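Local coordinates for protein rhamnosidase B (Bacillus sp., PDB 2OKX) that hydrolyses alpha-L-rhamnosides, releasing L-rhamnose, as a glycoside hydrolase of family 78 that probably works with inversion of anomeric configuration, at residues Ala445-Ile451 against Pro500-Arg506; Gly467-Met471 against Leu856-Cys861; Asn737-Glu743 against Val775-Arg780; Lys745-Asp750 against Val761-Gln767. All blocks are in the same frame, centred on the assembly; numbering follows the deposited sequence. Where two conformers were deposited one is given.

Contact 1 of 4, residues Ala445-Ile451 against Pro500-Arg506; sequences AERSGFI and PVRRGFR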
# COMPACT_ATOMS: atom_id res chain seq x y z
N ALA A 445 -0.75 18.41 -2.13
CA ALA A 445 -0.60 17.48 -1.03
C ALA A 445 -0.69 16.08 -1.60
O ALA A 445 -1.09 15.88 -2.74
CB ALA A 445 -1.70 17.70 0.01
N GLU A 446 -0.30 15.10 -0.79
CA GLU A 446 -0.39 13.72 -1.21
C GLU A 446 -1.87 13.42 -1.40
O GLU A 446 -2.71 13.96 -0.66
CB GLU A 446 0.19 12.82 -0.12
CG GLU A 446 0.18 11.33 -0.44
CD GLU A 446 1.53 10.81 -0.89
OE1 GLU A 446 1.70 9.57 -0.94
OE2 GLU A 446 2.42 11.63 -1.19
N ARG A 447 -2.20 12.61 -2.40
CA ARG A 447 -3.58 12.20 -2.62
C ARG A 447 -3.56 10.75 -3.08
O ARG A 447 -2.50 10.21 -3.41
CB ARG A 447 -4.28 13.11 -3.64
CG ARG A 447 -4.54 14.53 -3.12
CD ARG A 447 -5.66 15.24 -3.88
NE ARG A 447 -5.88 16.61 -3.41
CZ ARG A 447 -6.39 16.94 -2.23
NH1 ARG A 447 -6.74 16.00 -1.35
NH2 ARG A 447 -6.55 18.22 -1.90
N SER A 448 -4.72 10.11 -3.08
CA SER A 448 -4.81 8.71 -3.48
C SER A 448 -6.08 8.56 -4.30
O SER A 448 -7.17 8.89 -3.85
CB SER A 448 -4.87 7.81 -2.25
OG SER A 448 -5.03 6.45 -2.59
N GLY A 449 -5.93 8.05 -5.52
CA GLY A 449 -7.11 7.88 -6.35
C GLY A 449 -6.86 7.61 -7.82
O GLY A 449 -5.82 7.08 -8.21
N PHE A 450 -7.84 8.01 -8.62
CA PHE A 450 -7.81 7.78 -10.06
C PHE A 450 -7.53 9.03 -10.89
O PHE A 450 -8.32 9.98 -10.90
CB PHE A 450 -9.15 7.15 -10.45
CG PHE A 450 -9.56 6.03 -9.54
CD1 PHE A 450 -8.90 4.80 -9.58
CD2 PHE A 450 -10.56 6.22 -8.59
CE1 PHE A 450 -9.22 3.78 -8.68
CE2 PHE A 450 -10.89 5.20 -7.68
CZ PHE A 450 -10.22 3.98 -7.73
N ILE A 451 -6.40 9.00 -11.59
CA ILE A 451 -5.99 10.11 -12.43
C ILE A 451 -6.92 10.22 -13.63
O ILE A 451 -7.26 9.22 -14.26
CB ILE A 451 -4.55 9.91 -12.93
CG1 ILE A 451 -3.59 9.92 -11.74
CG2 ILE A 451 -4.18 10.98 -13.96
CD1 ILE A 451 -2.18 9.46 -12.08
N PRO A 500 -8.42 3.38 -14.11
CA PRO A 500 -9.12 2.59 -13.09
C PRO A 500 -8.15 2.00 -12.07
O PRO A 500 -8.54 1.23 -11.20
CB PRO A 500 -9.84 1.53 -13.91
CG PRO A 500 -8.85 1.26 -15.00
CD PRO A 500 -8.37 2.65 -15.39
N VAL A 501 -6.88 2.36 -12.20
CA VAL A 501 -5.84 1.88 -11.29
C VAL A 501 -5.52 2.96 -10.26
O VAL A 501 -5.14 4.07 -10.62
CB VAL A 501 -4.55 1.53 -12.07
CG1 VAL A 501 -3.43 1.13 -11.10
CG2 VAL A 501 -4.84 0.40 -13.05
N ARG A 502 -5.69 2.64 -8.98
CA ARG A 502 -5.42 3.61 -7.93
C ARG A 502 -3.93 3.90 -7.78
O ARG A 502 -3.10 3.00 -7.84
CB ARG A 502 -5.95 3.09 -6.58
CG ARG A 502 -5.57 3.98 -5.39
CD ARG A 502 -5.83 3.29 -4.06
NE ARG A 502 -7.26 3.15 -3.77
CZ ARG A 502 -8.05 4.16 -3.41
NH1 ARG A 502 -7.56 5.39 -3.30
NH2 ARG A 502 -9.33 3.93 -3.17
N ARG A 503 -3.60 5.18 -7.59
CA ARG A 503 -2.22 5.60 -7.39
C ARG A 503 -2.16 6.65 -6.29
O ARG A 503 -3.08 7.45 -6.13
CB ARG A 503 -1.62 6.18 -8.67
CG ARG A 503 -1.47 5.16 -9.79
CD ARG A 503 -0.81 5.74 -11.02
NE ARG A 503 -0.78 4.76 -12.10
CZ ARG A 503 -1.84 4.44 -12.84
NH1 ARG A 503 -3.01 5.04 -12.64
NH2 ARG A 503 -1.74 3.49 -13.76
N GLY A 504 -1.07 6.64 -5.52
CA GLY A 504 -0.89 7.61 -4.46
C GLY A 504 0.33 8.43 -4.82
O GLY A 504 1.36 7.87 -5.19
N PHE A 505 0.22 9.75 -4.73
CA PHE A 505 1.32 10.63 -5.08
C PHE A 505 0.92 12.08 -4.82
O PHE A 505 -0.24 12.37 -4.53
CB PHE A 505 1.64 10.48 -6.57
CG PHE A 505 0.50 10.89 -7.47
CD1 PHE A 505 0.41 12.20 -7.94
CD2 PHE A 505 -0.52 10.00 -7.78
CE1 PHE A 505 -0.68 12.61 -8.71
CE2 PHE A 505 -1.62 10.40 -8.56
CZ PHE A 505 -1.70 11.71 -9.02
N ARG A 506 1.89 12.98 -4.90
CA ARG A 506 1.60 14.40 -4.75
C ARG A 506 1.90 15.11 -6.06
O ARG A 506 1.15 15.99 -6.48
CB ARG A 506 2.44 15.04 -3.63
CG ARG A 506 2.38 16.57 -3.70
CD ARG A 506 2.93 17.32 -2.48
NE ARG A 506 2.96 18.75 -2.76
CZ ARG A 506 3.44 19.69 -1.94
NH1 ARG A 506 3.94 19.37 -0.75
NH2 ARG A 506 3.45 20.96 -2.33
O HOH W 1 -4.66 6.65 -10.79

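Contact 2 of 4, residues Gly467-Met471 against Leu856-Cys861; sequences GVEYM and LTRSHC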
# COMPACT_ATOMS: atom_id res chain seq x y z
N GLY A 467 3.47 9.39 -11.07
CA GLY A 467 3.32 10.10 -9.81
C GLY A 467 4.37 9.81 -8.76
O GLY A 467 4.73 8.66 -8.51
N VAL A 468 4.89 10.87 -8.15
CA VAL A 468 5.88 10.72 -7.09
C VAL A 468 5.36 11.45 -5.86
O VAL A 468 4.45 12.27 -5.96
CB VAL A 468 7.27 11.28 -7.49
CG1 VAL A 468 7.78 10.54 -8.73
CG2 VAL A 468 7.20 12.78 -7.76
N GLU A 469 5.94 11.15 -4.70
CA GLU A 469 5.52 11.76 -3.44
C GLU A 469 6.38 12.94 -3.02
O GLU A 469 5.89 13.85 -2.34
CB GLU A 469 5.62 10.75 -2.29
CG GLU A 469 4.89 9.46 -2.47
CD GLU A 469 4.94 8.63 -1.20
OE1 GLU A 469 6.05 8.22 -0.80
OE2 GLU A 469 3.88 8.41 -0.59
N TYR A 470 7.64 12.91 -3.40
CA TYR A 470 8.59 13.93 -2.98
C TYR A 470 9.58 14.42 -4.02
O TYR A 470 10.14 13.65 -4.79
CB TYR A 470 9.36 13.38 -1.77
CG TYR A 470 10.34 14.34 -1.14
CD1 TYR A 470 11.67 14.40 -1.56
CD2 TYR A 470 9.93 15.23 -0.15
CE1 TYR A 470 12.56 15.32 -1.00
CE2 TYR A 470 10.80 16.15 0.41
CZ TYR A 470 12.12 16.19 -0.02
OH TYR A 470 12.98 17.11 0.55
N MET A 471 9.80 15.73 -4.01
CA MET A 471 10.78 16.36 -4.87
C MET A 471 11.13 17.71 -4.26
O MET A 471 10.28 18.36 -3.63
CB MET A 471 10.29 16.48 -6.33
CG MET A 471 8.99 17.19 -6.58
SD MET A 471 8.37 16.79 -8.27
CE MET A 471 9.68 17.46 -9.30
N LEU A 856 14.97 10.63 2.84
CA LEU A 856 14.36 11.00 4.11
C LEU A 856 13.57 9.81 4.64
O LEU A 856 13.54 9.55 5.84
CB LEU A 856 13.42 12.21 3.91
CG LEU A 856 14.11 13.52 3.51
CD1 LEU A 856 13.07 14.55 3.07
CD2 LEU A 856 14.92 14.03 4.69
N THR A 857 12.95 9.08 3.72
CA THR A 857 12.12 7.92 4.05
C THR A 857 11.73 7.27 2.72
O THR A 857 11.92 7.86 1.66
CB THR A 857 10.83 8.38 4.78
OG1 THR A 857 10.00 7.25 5.08
CG2 THR A 857 10.06 9.36 3.90
N ARG A 858 11.19 6.05 2.77
CA ARG A 858 10.75 5.40 1.53
C ARG A 858 9.39 6.01 1.22
O ARG A 858 9.25 6.87 0.35
CB ARG A 858 10.61 3.89 1.71
CG ARG A 858 10.08 3.20 0.45
CD ARG A 858 9.67 1.75 0.67
NE ARG A 858 8.59 1.60 1.64
CZ ARG A 858 7.61 0.71 1.53
NH1 ARG A 858 7.56 -0.11 0.49
NH2 ARG A 858 6.68 0.61 2.48
N SER A 859 8.38 5.56 1.96
CA SER A 859 7.02 6.08 1.81
C SER A 859 6.87 7.36 2.63
O SER A 859 7.31 7.43 3.78
CB SER A 859 6.02 5.05 2.31
OG SER A 859 4.75 5.64 2.55
N HIS A 860 6.25 8.38 2.03
CA HIS A 860 6.05 9.65 2.72
C HIS A 860 4.68 9.73 3.36
O HIS A 860 4.33 10.75 3.95
CB HIS A 860 6.24 10.81 1.74
CG HIS A 860 7.67 11.04 1.35
ND1 HIS A 860 8.37 12.17 1.74
CD2 HIS A 860 8.54 10.27 0.66
CE1 HIS A 860 9.61 12.08 1.30
NE2 HIS A 860 9.74 10.94 0.64
N CYS A 861 3.90 8.66 3.24
CA CYS A 861 2.54 8.65 3.79
C CYS A 861 2.21 7.27 4.38
O CYS A 861 1.73 6.39 3.67
CB CYS A 861 1.54 9.00 2.69
SG CYS A 861 -0.20 9.13 3.21
O HOH W 2 8.42 8.06 -2.12
O HOH W 3 3.06 6.27 0.65

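Contact 3 of 4, residues Asn737-Glu743 against Val775-Arg780; sequences NAVLWDE and VAQGER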
# COMPACT_ATOMS: atom_id res chain seq x y z
N ASN A 737 12.50 -11.66 32.92
CA ASN A 737 13.24 -10.89 33.91
C ASN A 737 14.44 -11.66 34.45
O ASN A 737 15.45 -11.08 34.85
CB ASN A 737 12.32 -10.50 35.08
CG ASN A 737 11.46 -9.29 34.77
OD1 ASN A 737 11.97 -8.21 34.47
ND2 ASN A 737 10.14 -9.47 34.84
N ALA A 738 14.32 -12.99 34.46
CA ALA A 738 15.39 -13.85 34.97
C ALA A 738 16.52 -14.08 33.97
O ALA A 738 17.68 -14.23 34.36
CB ALA A 738 14.80 -15.19 35.39
N VAL A 739 16.19 -14.08 32.68
CA VAL A 739 17.18 -14.34 31.64
C VAL A 739 17.62 -13.14 30.80
O VAL A 739 18.81 -12.81 30.73
CB VAL A 739 16.68 -15.43 30.67
CG1 VAL A 739 17.77 -15.77 29.66
CG2 VAL A 739 16.25 -16.67 31.45
N LEU A 740 16.65 -12.48 30.17
CA LEU A 740 16.93 -11.35 29.28
C LEU A 740 17.39 -10.03 29.89
O LEU A 740 17.62 -9.07 29.16
CB LEU A 740 15.70 -11.11 28.40
CG LEU A 740 15.36 -12.33 27.54
CD1 LEU A 740 14.08 -12.09 26.77
CD2 LEU A 740 16.52 -12.62 26.59
N TRP A 741 17.55 -9.98 31.21
CA TRP A 741 18.01 -8.74 31.85
C TRP A 741 19.51 -8.75 32.14
O TRP A 741 20.06 -9.77 32.55
CB TRP A 741 17.22 -8.51 33.14
CG TRP A 741 17.70 -7.33 33.94
CD1 TRP A 741 18.65 -7.33 34.93
CD2 TRP A 741 17.26 -5.96 33.81
NE1 TRP A 741 18.82 -6.06 35.42
CE2 TRP A 741 17.99 -5.20 34.76
CE3 TRP A 741 16.33 -5.31 32.99
CZ2 TRP A 741 17.81 -3.82 34.91
CZ3 TRP A 741 16.15 -3.94 33.14
CH2 TRP A 741 16.89 -3.21 34.09
N ASP A 742 20.16 -7.61 31.92
CA ASP A 742 21.59 -7.48 32.17
C ASP A 742 21.80 -6.53 33.36
O ASP A 742 21.41 -5.37 33.30
CB ASP A 742 22.30 -6.91 30.94
CG ASP A 742 23.81 -6.93 31.08
OD1 ASP A 742 24.39 -8.04 31.09
OD2 ASP A 742 24.43 -5.85 31.19
N GLU A 743 22.42 -7.04 34.41
CA GLU A 743 22.67 -6.24 35.61
C GLU A 743 23.64 -5.08 35.38
O GLU A 743 23.38 -3.96 35.83
CB GLU A 743 23.20 -7.13 36.74
CG GLU A 743 22.19 -8.15 37.25
CD GLU A 743 20.97 -7.49 37.88
OE1 GLU A 743 20.04 -8.23 38.26
OE2 GLU A 743 20.95 -6.25 38.01
N VAL A 775 6.30 -5.70 32.20
CA VAL A 775 7.25 -6.74 32.57
C VAL A 775 8.29 -6.13 33.50
O VAL A 775 8.80 -6.80 34.40
CB VAL A 775 7.95 -7.32 31.32
CG1 VAL A 775 9.11 -8.21 31.74
CG2 VAL A 775 6.95 -8.11 30.49
N ALA A 776 8.59 -4.86 33.28
CA ALA A 776 9.56 -4.15 34.10
C ALA A 776 8.84 -3.51 35.28
O ALA A 776 8.13 -2.52 35.12
CB ALA A 776 10.26 -3.08 33.27
N GLN A 777 9.02 -4.09 36.46
CA GLN A 777 8.38 -3.59 37.67
C GLN A 777 9.42 -3.14 38.69
O GLN A 777 10.61 -3.43 38.55
CB GLN A 777 7.49 -4.67 38.28
CG GLN A 777 6.35 -5.13 37.39
CD GLN A 777 5.32 -4.05 37.14
OE1 GLN A 777 5.63 -2.98 36.62
NE2 GLN A 777 4.07 -4.32 37.52
N GLY A 778 8.96 -2.43 39.71
CA GLY A 778 9.85 -1.96 40.75
C GLY A 778 11.09 -1.23 40.25
O GLY A 778 11.01 -0.40 39.35
N GLU A 779 12.23 -1.57 40.83
CA GLU A 779 13.50 -0.95 40.47
C GLU A 779 13.72 -0.86 38.97
O GLU A 779 14.09 0.19 38.45
CB GLU A 779 14.65 -1.75 41.11
CG GLU A 779 14.48 -1.97 42.60
CD GLU A 779 15.56 -2.86 43.19
OE1 GLU A 779 15.72 -4.00 42.70
OE2 GLU A 779 16.25 -2.42 44.14
N ARG A 780 13.51 -1.97 38.27
CA ARG A 780 13.69 -2.00 36.82
C ARG A 780 12.75 -1.04 36.10
O ARG A 780 13.09 -0.49 35.06
CB ARG A 780 13.50 -3.43 36.29
CG ARG A 780 14.58 -4.38 36.78
CD ARG A 780 14.39 -5.78 36.23
NE ARG A 780 15.46 -6.67 36.66
CZ ARG A 780 15.57 -7.94 36.30
NH1 ARG A 780 14.66 -8.49 35.50
NH2 ARG A 780 16.59 -8.67 36.74

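Contact 4 of 4, residues Lys745-Asp750 against Val761-Gln767; sequences KRAYID and VYSMQTQ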
# COMPACT_ATOMS: atom_id res chain seq x y z
N LYS A 745 24.39 -3.45 32.60
CA LYS A 745 23.79 -2.42 31.76
C LYS A 745 22.46 -1.91 32.30
O LYS A 745 21.98 -0.84 31.92
CB LYS A 745 23.57 -2.96 30.34
CG LYS A 745 24.53 -2.42 29.29
CD LYS A 745 25.97 -2.79 29.59
CE LYS A 745 26.89 -2.34 28.47
NZ LYS A 745 26.80 -0.88 28.22
N ARG A 746 21.86 -2.68 33.21
CA ARG A 746 20.57 -2.32 33.80
C ARG A 746 19.57 -2.03 32.68
O ARG A 746 19.03 -0.93 32.57
CB ARG A 746 20.72 -1.09 34.71
CG ARG A 746 21.74 -1.26 35.82
CD ARG A 746 21.26 -0.66 37.12
NE ARG A 746 20.96 0.76 37.01
CZ ARG A 746 20.44 1.49 37.99
NH1 ARG A 746 20.20 2.78 37.80
NH2 ARG A 746 20.16 0.94 39.16
N ALA A 747 19.33 -3.05 31.86
CA ALA A 747 18.41 -2.96 30.73
C ALA A 747 18.29 -4.34 30.10
O ALA A 747 19.15 -5.19 30.30
CB ALA A 747 18.93 -1.96 29.70
N TYR A 748 17.21 -4.56 29.35
CA TYR A 748 17.01 -5.85 28.70
C TYR A 748 17.82 -5.92 27.41
O TYR A 748 17.93 -4.93 26.68
CB TYR A 748 15.53 -6.08 28.38
CG TYR A 748 14.63 -6.04 29.59
CD1 TYR A 748 14.21 -4.83 30.13
CD2 TYR A 748 14.19 -7.22 30.19
CE1 TYR A 748 13.37 -4.79 31.24
CE2 TYR A 748 13.36 -7.20 31.30
CZ TYR A 748 12.95 -5.98 31.82
OH TYR A 748 12.12 -5.96 32.92
N ILE A 749 18.38 -7.10 27.13
CA ILE A 749 19.16 -7.30 25.92
C ILE A 749 18.21 -7.50 24.75
O ILE A 749 17.09 -7.99 24.92
CB ILE A 749 20.06 -8.55 26.05
CG1 ILE A 749 19.20 -9.81 26.20
CG2 ILE A 749 20.99 -8.40 27.24
CD1 ILE A 749 20.00 -11.10 26.23
N ASP A 750 18.64 -7.10 23.56
CA ASP A 750 17.79 -7.24 22.38
C ASP A 750 17.39 -8.68 22.08
O ASP A 750 16.26 -8.93 21.68
CB ASP A 750 18.48 -6.64 21.15
CG ASP A 750 18.12 -5.19 20.93
OD1 ASP A 750 17.36 -4.63 21.76
OD2 ASP A 750 18.59 -4.60 19.94
N VAL A 761 23.78 -5.86 22.08
CA VAL A 761 23.13 -4.67 21.53
C VAL A 761 21.96 -4.24 22.41
O VAL A 761 21.12 -5.05 22.78
CB VAL A 761 22.62 -4.95 20.09
CG1 VAL A 761 21.90 -3.73 19.54
CG2 VAL A 761 23.79 -5.32 19.18
N TYR A 762 21.93 -2.96 22.74
CA TYR A 762 20.86 -2.40 23.58
C TYR A 762 20.12 -1.31 22.82
O TYR A 762 20.74 -0.41 22.24
CB TYR A 762 21.45 -1.85 24.87
CG TYR A 762 22.07 -2.92 25.73
CD1 TYR A 762 21.28 -3.72 26.56
CD2 TYR A 762 23.44 -3.18 25.68
CE1 TYR A 762 21.84 -4.75 27.32
CE2 TYR A 762 24.01 -4.21 26.43
CZ TYR A 762 23.20 -4.99 27.24
OH TYR A 762 23.76 -6.01 27.98
N SER A 763 18.79 -1.38 22.83
CA SER A 763 17.98 -0.40 22.13
C SER A 763 16.90 0.21 23.00
O SER A 763 16.45 -0.38 23.98
CB SER A 763 17.32 -1.06 20.91
OG SER A 763 16.44 -2.09 21.33
N MET A 764 16.48 1.42 22.64
CA MET A 764 15.42 2.10 23.36
C MET A 764 14.13 1.31 23.17
O MET A 764 13.31 1.20 24.09
CB MET A 764 15.22 3.51 22.82
CG MET A 764 16.20 4.53 23.36
SD MET A 764 16.02 4.65 25.15
CE MET A 764 14.35 5.28 25.28
N GLN A 765 13.98 0.75 21.97
CA GLN A 765 12.80 -0.03 21.62
C GLN A 765 12.46 -1.13 22.62
O GLN A 765 11.35 -1.20 23.14
CB GLN A 765 12.97 -0.65 20.22
CG GLN A 765 12.92 0.34 19.05
CD GLN A 765 14.25 0.99 18.73
OE1 GLN A 765 14.42 1.58 17.66
NE2 GLN A 765 15.21 0.90 19.65
N THR A 766 13.43 -2.00 22.89
CA THR A 766 13.20 -3.10 23.81
C THR A 766 12.82 -2.62 25.21
O THR A 766 11.96 -3.21 25.86
CB THR A 766 14.45 -4.00 23.91
OG1 THR A 766 14.73 -4.55 22.62
CG2 THR A 766 14.22 -5.13 24.91
N GLN A 767 13.45 -1.54 25.65
CA GLN A 767 13.17 -0.98 26.97
C GLN A 767 11.75 -0.42 27.02
O GLN A 767 11.00 -0.65 27.97
CB GLN A 767 14.17 0.12 27.32
CG GLN A 767 15.63 -0.21 27.04
CD GLN A 767 16.01 -1.61 27.49
OE1 GLN A 767 15.71 -2.02 28.61
NE2 GLN A 767 16.69 -2.35 26.62
O HOH W 4 17.70 -3.95 24.20
O HOH W 5 14.17 -7.08 21.29

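Contact 1 of 4, residues Ala445-Ile451 against Pro500-Arg506
Phe-450 lays its ring along the backbone of 500-506: CE1 comes within 3.6 Å of Pro-500 O and 3.7 Å of Arg-502 N, while CD1 meets Val-501 C edge-on at 3.9 Å. From there the two segments zip together as a short antiparallel ladder. Gly-449 and Arg-503 form one hydrogen-bonded pair, with N to O 3.0 Å in both directions; Arg-447 N gives to Phe-505 O at 2.9 Å, and Phe-505 N returns a bond to Arg-447 O at 3.1 Å. Gly-449 sits where the chain turns its corner, at backbone angles that would jam a CB against the Ser-448 carbonyl. Past this corner water 1 takes over, accepting from Ile-451 N and Arg-503 NH1 and donating to Gly-449 O and Val-501 O; Arg-503 NH2 bonds Thr-485 O and Glu-152, the latter a salt bridge. Arg-502 NH1 reaches back to Ser-448 OG at 2.8 Å and also bonds Ser-529 O. Ile-451 CD1 packs on Phe-505 CE2 at 3.7 Å. This two-stranded ribbon of the concanavalin-like domain is flanked by strand 520-528, whose Ile-524 and Ile-526 meet Ile-451 and Phe-505; Phe-486 of strand 485-489 touches Ile-451, and Glu-446 O bonds His-555 of helix 544-559.

Contact 2 of 4, residues Gly467-Met471 against Leu856-Cys861
Strand 462-472 is interrupted at Glu-469, and it is at this break that the chain meets 856-861, a loop without regular structure; the CA atoms of Glu-469 and His-860 come within 6.5 Å, and no backbone-to-backbone hydrogen bond joins the two. Side chains do the work instead. Glu-469 points its carboxylate at the loop, where OE1 accepts from His-860 N at 2.8 Å. Water 2 donates to OE1 and to Arg-858 O, and water 3 donates to OE2 while also bonding Ser-859 OG. Within the loop, Ser-859 OG appears to take the amide of Cys-861, as in an ST turn. Tyr-470 lies beside the imidazole of His-860: its CB sits over the ring face, 3.6 Å from the centroid, a CH-pi contact, while the two aromatic planes are nearly parallel but slid apart to 5.0 Å between centroids. Leu-856 CD1 closes the other end at 3.6 Å from Tyr-470 OH. His-860 NE2 is held by Gln-477. Thus a carboxylate pins the concanavalin-like domain to a loop of the catalytic domain. Glu-469 OE2 also lies only 2.5 Å from Glu-446 OE1, a separation consistent with a proton shared between the two acids.

Contact 3 of 4, residues Asn737-Glu743 against Val775-Arg780
In the alpha-barrel domain, the end of helix 723-739 and the strand after it clasp Arg-780 in a cation-pi stack. Asn-737, in the last turn of the helix, comes first. Its ND2 donates to Val-775 O at 3.0 Å, tying the helix to the loop ahead of helix 778-789, and its OD1 accepts from Arg-780 NH1 at 2.9 Å as well as bonding the hydroxyl of Tyr-748. The backbone adds a second hold: Asn-737 O takes Arg-780 NH1 at 2.8 Å and, weakly, NH2 at 3.3 Å. The chain then leaves the helix and enters strand 741-742. Trp-741 turns its indole face to Arg-780. The guanidinium lies flat on it, planes 13° apart, with CZ 3.4 Å from the centroid of the five-membered ring, so one group uses its edge for the asparagine and its face for the tryptophan. Glu-743 ends the walk: its OE1 makes a long salt bridge of 3.8 Å to Arg-780 NH2, while its OE2 takes a weak bond from Trp-741 NE1. Arg-780 reaches all this nearly fully extended, and its CD rests 3.7 Å above the centroid of the six-membered ring of Trp-741.

Contact 4 of 4, residues Lys745-Asp750 against Val761-Gln767
A beta hairpin, strands 741-742 and 747-752, here meets the capped N-terminus of helix 764-772. Arg-746 and Ala-747 both pair opposite Asp-742 in a G1 bulge at the hairpin's turn. Ser-763 is the N-cap, its OG accepting a weak bond of 3.4 Å from Thr-766 N. Asp-750 reaches into this cap: its OD1 accepts from Ser-763 OG at 2.7 Å, from Thr-766 OG1 at 2.8 Å and from water 4 at 2.6 Å, while its OD2 takes the amide of Asp-688. Water 4 also donates to Tyr-748 O and accepts from Ser-763 N; water 5 links Asp-750 O with Thr-766 OG1. One turn into the helix, Gln-767 treats the strand as a neighbouring strand would: Tyr-748 N gives to its OE1 at 3.0 Å, and its NE2 gives to Tyr-748 O at 2.9 Å. On the outer side Tyr-762 receives Lys-745 CG over its ring face, 3.7 Å from the centroid, and meets Ile-749 CG2 at 3.7 Å from its CE1. The hydroxyl of Tyr-748 is engaged by Asn-737. Ser-763 OG thus donates to the carboxylate while its oxygen accepts weakly from Thr-766 N, so a single buried acid joins the strand to the capped start of the helix.

In the fold
Contacts 1 and 2 lie near the middle of the molecule and touch: Arg-506 N probably bonds Val-468 O, so just past the ribbon the chain of contact 1 pairs with strand 462-472, which contact 2 fastens to the catalytic domain. Contact 1 relies on backbone pairing, contact 2 on a buried carboxylate and waters. Contacts 3 and 4 sit far out in the alpha-barrel domain, their centres about 10 Å apart, and share the hairpin of strands 741-742 and 747-752 and the consecutive helices 764-772 and 778-789. Contact 4, the more buried, holds the hairpin by neutral amide bonds and one acid; contact 3, partly open to solvent, uses an arginine stacked on tryptophan.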